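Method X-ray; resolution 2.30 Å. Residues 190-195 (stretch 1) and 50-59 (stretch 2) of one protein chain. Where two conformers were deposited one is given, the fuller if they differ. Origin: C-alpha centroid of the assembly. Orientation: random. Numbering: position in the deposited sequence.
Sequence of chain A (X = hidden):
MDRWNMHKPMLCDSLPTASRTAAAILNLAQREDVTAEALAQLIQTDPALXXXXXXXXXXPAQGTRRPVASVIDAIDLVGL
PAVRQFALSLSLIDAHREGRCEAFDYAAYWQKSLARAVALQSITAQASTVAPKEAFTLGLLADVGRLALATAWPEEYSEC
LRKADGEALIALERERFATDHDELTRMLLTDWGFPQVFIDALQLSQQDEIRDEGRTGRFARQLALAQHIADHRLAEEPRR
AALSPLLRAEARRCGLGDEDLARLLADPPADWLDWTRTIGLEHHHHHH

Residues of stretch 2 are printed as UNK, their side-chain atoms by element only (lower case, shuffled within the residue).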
# COMPACT_ATOMS: atom_id res chain seq x y z
N THR A 190 4.73 -5.97 7.97
CA THR A 190 5.64 -6.33 9.04
C THR A 190 6.90 -6.99 8.47
O THR A 190 8.02 -6.64 8.86
CB THR A 190 4.96 -7.24 10.04
OG1 THR A 190 3.93 -6.50 10.71
CG2 THR A 190 5.96 -7.77 11.06
N ASP A 191 6.73 -7.93 7.54
CA ASP A 191 7.90 -8.55 6.90
C ASP A 191 8.76 -7.51 6.19
O ASP A 191 9.97 -7.66 6.15
CB ASP A 191 7.52 -9.65 5.90
CG ASP A 191 8.74 -10.52 5.50
OD1 ASP A 191 9.34 -11.16 6.41
OD2 ASP A 191 9.10 -10.58 4.29
N TRP A 192 8.14 -6.46 5.64
CA TRP A 192 8.89 -5.50 4.83
C TRP A 192 9.56 -4.39 5.65
O TRP A 192 10.19 -3.49 5.09
CB TRP A 192 8.00 -4.89 3.74
CG TRP A 192 7.45 -5.93 2.83
CD1 TRP A 192 7.83 -7.25 2.76
CD2 TRP A 192 6.42 -5.76 1.86
NE1 TRP A 192 7.09 -7.90 1.80
CE2 TRP A 192 6.22 -7.01 1.23
CE3 TRP A 192 5.64 -4.66 1.46
CZ2 TRP A 192 5.28 -7.19 0.23
CZ3 TRP A 192 4.71 -4.85 0.46
CH2 TRP A 192 4.53 -6.10 -0.15
N GLY A 193 9.41 -4.46 6.97
CA GLY A 193 10.15 -3.56 7.84
C GLY A 193 9.37 -2.57 8.69
O GLY A 193 9.97 -1.93 9.56
N PHE A 194 8.07 -2.43 8.46
CA PHE A 194 7.29 -1.45 9.22
C PHE A 194 7.17 -1.85 10.69
O PHE A 194 6.86 -2.99 11.01
CB PHE A 194 5.90 -1.26 8.60
CG PHE A 194 5.89 -0.42 7.34
CD1 PHE A 194 5.76 0.96 7.41
CD2 PHE A 194 6.02 -1.02 6.09
CE1 PHE A 194 5.75 1.73 6.25
CE2 PHE A 194 6.02 -0.25 4.94
CZ PHE A 194 5.89 1.13 5.02
N PRO A 195 7.41 -0.91 11.60
CA PRO A 195 7.24 -1.26 13.02
C PRO A 195 5.76 -1.36 13.41
O PRO A 195 4.90 -0.81 12.72
CB PRO A 195 7.92 -0.09 13.75
CG PRO A 195 7.74 1.08 12.82
CD PRO A 195 7.82 0.49 11.41
N UNK A 50 7.58 -1.23 -5.02
CA UNK A 50 7.84 -0.49 -3.78
C UNK A 50 8.06 -1.40 -2.57
O UNK A 50 9.00 -1.22 -1.79
o UNK A 50 6.72 1.51 -4.50
c UNK A 50 6.94 1.11 -2.13
c UNK A 50 6.72 0.49 -3.48
N UNK A 51 7.18 -2.39 -2.43
CA UNK A 51 7.36 -3.42 -1.42
C UNK A 51 8.69 -4.16 -1.51
O UNK A 51 9.40 -4.28 -0.50
N UNK A 52 9.04 -4.66 -2.70
CA UNK A 52 10.29 -5.41 -2.91
C UNK A 52 11.48 -4.58 -2.47
O UNK A 52 12.38 -5.07 -1.80
c UNK A 52 9.80 -7.02 -4.88
c UNK A 52 10.28 -7.40 -6.30
n UNK A 52 11.58 -8.07 -6.30
n UNK A 52 13.34 -9.20 -7.27
c UNK A 52 10.50 -5.76 -4.39
c UNK A 52 12.16 -8.60 -7.37
n UNK A 52 11.57 -8.52 -8.56
N UNK A 53 11.48 -3.31 -2.87
CA UNK A 53 12.56 -2.40 -2.53
C UNK A 53 12.67 -2.17 -1.02
O UNK A 53 13.76 -2.26 -0.46
c UNK A 53 12.74 -1.31 -4.78
c UNK A 53 13.41 -0.01 -2.73
c UNK A 53 12.44 -1.06 -3.30
c UNK A 53 12.24 -0.23 -5.70
N UNK A 54 11.55 -1.91 -0.36
CA UNK A 54 11.56 -1.71 1.09
C UNK A 54 12.07 -2.97 1.77
O UNK A 54 12.85 -2.91 2.72
c UNK A 54 9.59 -0.03 1.22
c UNK A 54 10.16 -1.39 1.61
c UNK A 54 8.22 0.16 1.87
c UNK A 54 10.56 1.10 1.59
N UNK A 55 11.63 -4.10 1.27
CA UNK A 55 11.98 -5.37 1.88
C UNK A 55 13.48 -5.65 1.75
O UNK A 55 14.13 -6.15 2.68
c UNK A 55 11.59 -7.85 1.62
n UNK A 55 12.07 -12.00 0.04
n UNK A 55 11.14 -10.18 1.07
c UNK A 55 11.18 -6.47 1.21
c UNK A 55 10.58 -8.84 1.10
c UNK A 55 11.57 -10.77 -0.04
n UNK A 55 11.49 -10.14 -1.21
N UNK A 56 14.01 -5.33 0.58
CA UNK A 56 15.43 -5.49 0.34
C UNK A 56 16.19 -4.57 1.30
O UNK A 56 17.12 -5.00 1.98
c UNK A 56 18.00 -6.22 -1.58
c UNK A 56 19.36 -6.14 -1.87
c UNK A 56 19.21 -3.75 -1.84
c UNK A 56 15.76 -5.17 -1.12
c UNK A 56 17.85 -3.84 -1.55
c UNK A 56 17.23 -5.07 -1.42
c UNK A 56 19.97 -4.90 -1.99
N UNK A 57 15.76 -3.31 1.36
CA UNK A 57 16.47 -2.29 2.13
C UNK A 57 16.37 -2.54 3.61
O UNK A 57 17.22 -2.07 4.37
c UNK A 57 15.93 -0.88 1.80
N UNK A 58 15.32 -3.24 4.03
CA UNK A 58 15.09 -3.50 5.46
C UNK A 58 15.53 -4.90 5.90
O UNK A 58 15.45 -5.24 7.09
n UNK A 58 11.98 -1.44 5.47
o UNK A 58 14.13 -0.89 5.85
c UNK A 58 13.62 -3.23 5.82
c UNK A 58 13.26 -1.74 5.72
N UNK A 59 15.99 -5.71 4.95
CA UNK A 59 16.47 -7.06 5.24
C UNK A 59 17.63 -7.04 6.23
O UNK A 59 18.44 -6.13 6.23
c UNK A 59 16.89 -7.77 3.96
O HOH W 1 12.95 -6.85 5.01

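Position 50 carries three side-chain atoms: a carbon bearing one oxygen and one carbon. A beta-branched hydroxyl side chain fits, and the residue is Thr50. Its side chain stays out of contact, with Thr50 CB 6.9 Å from Trp192 CZ3, and its carbonyl O accepts a helical bond from the N of position 54.

Position 51 has no side-chain atoms. Its CA sits 3.5 Å from Trp192 CZ3 and 3.9 Å from the centroid of the six-membered ring of Trp192, 27° off the ring normal, a CH-pi contact over the face. An ideal CB here would fall 2.5 Å from Trp192 CZ3, a clash, so the bare backbone makes room for the indole. The residue is Gly51.

Position 52 has three carbons, a nitrogen, then a carbon carrying two more nitrogens: a guanidinium. Its CA-to-CB bond points away from stretch 1. This is Arg52.

Position 53 has four carbons forked at the first, with one arm two carbons long, and is out of reach of stretch 1. This is Ile53.

Position 54 also has four carbons, but forked at the second. Its CA-to-CB bond points toward stretch 1, and a terminal carbon approaches Phe194 CE2. It is Leu54, and the apolar contact runs from Leu54 CD1 to Phe194 CE2 at 3.8 Å.

Position 55 has three carbons, a nitrogen, then a carbon carrying two more nitrogens; its third carbon packs against Trp192 CD1, and the nitrogen next along faces Asp191 OD2. It is Arg55. With chi1 to chi3 all t, the chain is extended; Arg55 CD lies 3.6 Å from Trp192 CD1, while Arg55 NE stands 3.8 Å from Asp191 OD2, a long salt bridge.

Position 56 has one carbon followed by a six-carbon ring, without oxygen, its CA-to-CB bond directed away from stretch 1: Phe56.

Position 57 has a single carbon, which does not reach stretch 1: Ala57.

Position 58 has two carbons, the second carrying one oxygen and one nitrogen, an amide whose nitrogen reaches Trp192 O. It is Asn58; Asn58 ND2 donates to Trp192 O at 2.7 Å with an N-H...O angle of 176°, nearly linear.

Position 59 again has one carbon and makes no contact with stretch 1: Ala59.

The contact, burying 347 Å² over both sides, centres on Trp192, whose ring meets Gly51 and the aliphatic part of Arg55 while its carbonyl receives the Asn58 amide. Gly193 follows at positive phi (116°) in a Schellman motif; an ideal CB there would lie 2.2 Å from Asn58 ND2 and also jam against the preceding carbonyl. Water 1 adds a bridge, its O donating to Arg55 O at 2.7 Å and to Asp191 O at 3.3 Å.

Stretch 2 50-59: TGRILRFANA
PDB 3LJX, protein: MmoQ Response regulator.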